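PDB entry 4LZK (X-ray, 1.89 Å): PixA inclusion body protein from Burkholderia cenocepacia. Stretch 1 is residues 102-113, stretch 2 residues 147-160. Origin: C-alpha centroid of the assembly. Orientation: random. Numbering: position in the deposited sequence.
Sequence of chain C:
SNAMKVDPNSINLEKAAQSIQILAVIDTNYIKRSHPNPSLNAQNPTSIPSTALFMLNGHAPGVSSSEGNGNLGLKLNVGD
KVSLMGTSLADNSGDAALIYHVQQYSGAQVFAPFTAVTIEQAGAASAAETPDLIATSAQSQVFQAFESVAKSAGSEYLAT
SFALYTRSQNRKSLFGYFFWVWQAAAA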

# COMPACT_ATOMS: atom_id res chain seq x y z
N VAL C 102 7.84 20.78 17.18
CA VAL C 102 7.13 19.51 17.30
C VAL C 102 6.58 19.39 18.70
O VAL C 102 7.27 19.74 19.68
N GLN C 103 5.35 18.92 18.83
CA GLN C 103 4.71 18.73 20.13
C GLN C 103 3.74 17.60 20.19
O GLN C 103 3.25 17.10 19.15
N GLN C 104 3.45 17.15 21.40
CA GLN C 104 2.43 16.17 21.60
C GLN C 104 1.09 16.72 21.26
O GLN C 104 0.71 17.78 21.69
N TYR C 105 0.31 15.96 20.50
CA TYR C 105 -1.05 16.33 20.16
C TYR C 105 -2.06 15.47 20.95
O TYR C 105 -3.06 15.96 21.38
N SER C 106 -1.84 14.15 21.03
CA SER C 106 -2.79 13.22 21.69
C SER C 106 -1.97 12.08 22.23
O SER C 106 -0.90 11.82 21.77
N GLY C 107 -2.53 11.33 23.16
CA GLY C 107 -1.93 10.12 23.58
C GLY C 107 -0.88 10.17 24.65
O GLY C 107 -0.78 11.10 25.36
N ALA C 108 -0.12 9.10 24.76
CA ALA C 108 0.96 9.01 25.75
C ALA C 108 2.15 9.88 25.30
O ALA C 108 2.34 10.11 24.09
N GLN C 109 3.00 10.31 26.23
CA GLN C 109 4.25 11.01 25.82
C GLN C 109 5.26 9.92 25.48
O GLN C 109 6.16 9.66 26.24
N VAL C 110 5.08 9.25 24.35
CA VAL C 110 6.01 8.28 23.92
C VAL C 110 7.41 8.92 23.65
O VAL C 110 8.38 8.41 24.03
N PHE C 111 7.44 10.06 23.03
CA PHE C 111 8.71 10.69 22.69
C PHE C 111 8.98 11.78 23.74
O PHE C 111 8.06 12.51 24.20
N ALA C 112 10.27 12.00 23.99
CA ALA C 112 10.71 13.13 24.78
C ALA C 112 10.39 14.36 23.98
O ALA C 112 10.12 14.21 22.78
N PRO C 113 10.29 15.52 24.63
CA PRO C 113 10.16 16.77 23.86
C PRO C 113 11.38 16.88 22.88
O PRO C 113 12.49 16.41 23.19
N GLU C 147 15.38 16.46 17.07
CA GLU C 147 15.76 15.12 17.56
C GLU C 147 14.95 14.75 18.82
O GLU C 147 14.68 15.62 19.68
N SER C 148 14.61 13.51 18.98
CA SER C 148 14.05 13.02 20.21
C SER C 148 14.43 11.57 20.42
O SER C 148 15.24 11.02 19.72
N VAL C 149 13.81 10.92 21.42
CA VAL C 149 14.04 9.53 21.69
C VAL C 149 12.68 8.99 22.19
O VAL C 149 11.91 9.72 22.81
N ALA C 150 12.37 7.76 21.85
CA ALA C 150 11.20 7.10 22.41
C ALA C 150 11.51 6.71 23.85
O ALA C 150 12.50 6.00 24.06
N LYS C 151 10.69 7.08 24.80
CA LYS C 151 11.01 6.78 26.19
C LYS C 151 9.88 6.15 26.96
O LYS C 151 10.11 5.73 28.10
N SER C 152 8.68 6.12 26.39
CA SER C 152 7.62 5.35 27.08
C SER C 152 6.84 4.53 26.06
O SER C 152 6.69 4.95 24.90
N ALA C 153 6.36 3.34 26.46
CA ALA C 153 5.58 2.51 25.56
C ALA C 153 4.21 3.09 25.39
O ALA C 153 3.70 3.75 26.31
N GLY C 154 3.61 2.90 24.20
CA GLY C 154 2.29 3.37 23.93
C GLY C 154 2.18 4.09 22.58
O GLY C 154 3.09 3.97 21.75
N SER C 155 1.10 4.80 22.43
CA SER C 155 0.76 5.45 21.18
C SER C 155 0.69 6.92 21.34
O SER C 155 0.03 7.41 22.25
N GLU C 156 1.32 7.66 20.43
CA GLU C 156 1.32 9.14 20.49
C GLU C 156 0.97 9.76 19.12
O GLU C 156 1.44 9.27 18.12
N TYR C 157 0.18 10.80 19.13
CA TYR C 157 0.06 11.66 17.97
C TYR C 157 0.84 12.95 18.24
O TYR C 157 0.66 13.54 19.26
N LEU C 158 1.68 13.35 17.28
CA LEU C 158 2.51 14.54 17.30
C LEU C 158 2.05 15.58 16.29
O LEU C 158 1.65 15.22 15.17
N ALA C 159 2.04 16.88 16.69
CA ALA C 159 1.84 17.93 15.78
C ALA C 159 3.16 18.54 15.37
O ALA C 159 3.93 18.92 16.26
N THR C 160 3.41 18.69 14.09
CA THR C 160 4.65 19.34 13.60
C THR C 160 4.23 20.62 12.87
O THR C 160 3.45 20.55 11.90

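Side-chain packing between residues 102-113 and 147-160, built round Glu156, Val110 and Phe111, whose covered areas are the largest in the contact. Glu156 leaves its strand sideways and fully extended (chi1 t, chi2 t), so its carboxylate reaches the turn that follows Gly107. There Glu156 OE1 accepts a hydrogen bond from Phe111 N (2.9 Å) and also lies 3.0 Å from Val110 N, while Glu156 OE2 packs 3.3 Å from Gln104 CB. A water extends this anchor, donating to Glu156 OE2 (2.6 Å) and to Phe111 O (2.8 Å). Val110 (chi1 t) points away overall, yet its methyls still meet the second stretch: Val110 CG2 lies 3.3 Å from Gly154 O, and Val110 CG1 is 4.4 Å from Ala150 CB. Its carbonyl fixes the neighbouring loop, with Val110 O accepting from Lys151 N at 2.8 Å and, weakly, from Ser152 N at 3.3 Å. Phe111 (chi1 m) sets its ring between apolar groups, CE1 4.0 Å from Ala150 CB and CD2 4.1 Å from Leu158 CD1; Glu156 OE1 sits at the ring edge, 3.6 Å from Phe111 CD2. Beyond it, Ser148 (chi1 t) points toward the first stretch and donates from OG to Ala112 O (2.7 Å), while Ala112 CB rests 4.3 Å from Val149 CG1. Lys151 starts sideways, but its long chain brings NZ to Gln109, where it donates to both OE1 (2.7 Å) and O (2.9 Å), gripping side chain and backbone together. Along the paired strands, Tyr105 (chi1 t) begins toward the partner and its end leads away; its CD1 packs 4.1 Å from Ala159 CB, and Tyr157 CB meets the ring edge, 4.3 Å from Tyr105 CD2. Ser106 and Tyr157 (both chi1 m) share a sheet face, Ser106 CB lying 3.6 Å from Tyr157 CD2.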

# COMPACT_ATOMS: atom_id res chain seq x y z
CB VAL C 102 8.06 18.29 17.00
CG1 VAL C 102 7.34 17.02 17.14
CG2 VAL C 102 8.73 18.40 15.68
CB GLN C 103 4.01 20.00 20.56
CG GLN C 103 2.77 20.40 19.86
CD GLN C 103 2.47 21.86 20.14
OE1 GLN C 103 3.08 22.72 19.53
NE2 GLN C 103 1.53 22.13 21.05
CB GLN C 104 2.40 15.73 23.07
CG GLN C 104 1.31 14.70 23.43
CD GLN C 104 1.56 14.16 24.80
OE1 GLN C 104 2.25 14.80 25.62
NE2 GLN C 104 1.01 12.99 25.09
CB TYR C 105 -1.21 16.17 18.64
CG TYR C 105 -2.53 16.62 18.08
CD1 TYR C 105 -2.79 17.98 17.84
CD2 TYR C 105 -3.53 15.71 17.75
CE1 TYR C 105 -4.04 18.39 17.33
CE2 TYR C 105 -4.73 16.13 17.19
CZ TYR C 105 -4.98 17.48 17.01
OH TYR C 105 -6.14 17.89 16.47
CB SER C 106 -3.76 12.49 20.70
OG SER C 106 -4.55 13.38 19.92
CB ALA C 108 1.41 7.54 25.89
CB GLN C 109 4.78 11.97 26.92
CG GLN C 109 5.71 13.07 26.41
CD GLN C 109 6.47 13.82 27.49
OE1 GLN C 109 6.95 13.21 28.45
NE2 GLN C 109 6.68 15.15 27.29
CB VAL C 110 5.51 7.70 22.59
CG1 VAL C 110 6.56 6.84 21.92
CG2 VAL C 110 4.22 6.91 22.85
CB PHE C 111 8.67 11.32 21.32
CG PHE C 111 8.70 10.30 20.21
CD1 PHE C 111 9.85 9.67 19.86
CD2 PHE C 111 7.53 9.93 19.60
CE1 PHE C 111 9.87 8.68 18.91
CE2 PHE C 111 7.50 8.94 18.66
CZ PHE C 111 8.69 8.33 18.28
CB ALA C 112 12.15 13.06 25.02
CB PRO C 113 10.23 17.86 24.92
CG PRO C 113 9.83 17.19 26.18
CD PRO C 113 10.18 15.76 26.09
CB GLU C 147 17.23 15.06 17.89
CG GLU C 147 18.15 15.32 16.69
CD GLU C 147 19.67 15.26 17.04
OE1 GLU C 147 20.07 15.31 18.23
OE2 GLU C 147 20.50 15.21 16.11
CB SER C 148 12.55 13.23 20.17
OG SER C 148 11.92 12.83 21.39
CB VAL C 149 15.18 9.31 22.75
CG1 VAL C 149 14.76 9.79 24.16
CG2 VAL C 149 15.61 7.85 22.81
CB ALA C 150 10.82 5.86 21.60
CB LYS C 151 11.53 7.99 26.99
CG LYS C 151 10.76 9.25 26.78
CD LYS C 151 9.52 9.31 27.58
CE LYS C 151 9.00 10.76 27.68
NZ LYS C 151 7.73 10.64 28.48
CB SER C 152 6.70 6.25 27.87
OG SER C 152 7.43 7.17 28.72
CB ALA C 153 5.51 1.06 26.06
CB SER C 155 -0.54 4.85 20.61
OG SER C 155 -0.93 5.68 19.46
CB GLU C 156 2.68 9.68 20.95
CG GLU C 156 2.67 11.19 21.23
CD GLU C 156 4.00 11.76 21.80
OE1 GLU C 156 4.97 11.00 21.96
OE2 GLU C 156 3.99 13.00 22.10
CB TYR C 157 -1.41 11.95 17.61
CG TYR C 157 -2.33 10.72 17.52
CD1 TYR C 157 -1.81 9.41 17.42
CD2 TYR C 157 -3.71 10.85 17.54
CE1 TYR C 157 -2.66 8.27 17.42
CE2 TYR C 157 -4.56 9.71 17.48
CZ TYR C 157 -4.05 8.43 17.46
OH TYR C 157 -4.90 7.31 17.38
CB LEU C 158 3.90 14.10 16.90
CG LEU C 158 4.32 13.04 17.91
CD1 LEU C 158 4.64 11.68 17.32
CD2 LEU C 158 5.40 13.59 18.78
CB ALA C 159 0.96 18.99 16.42
CB THR C 160 5.40 18.43 12.67
OG1 THR C 160 5.79 17.20 13.38
CG2 THR C 160 6.61 19.14 12.11
O HOH W 1 4.12 22.01 16.73
O HOH W 2 6.36 13.97 22.54
O HOH W 3 15.19 16.02 22.67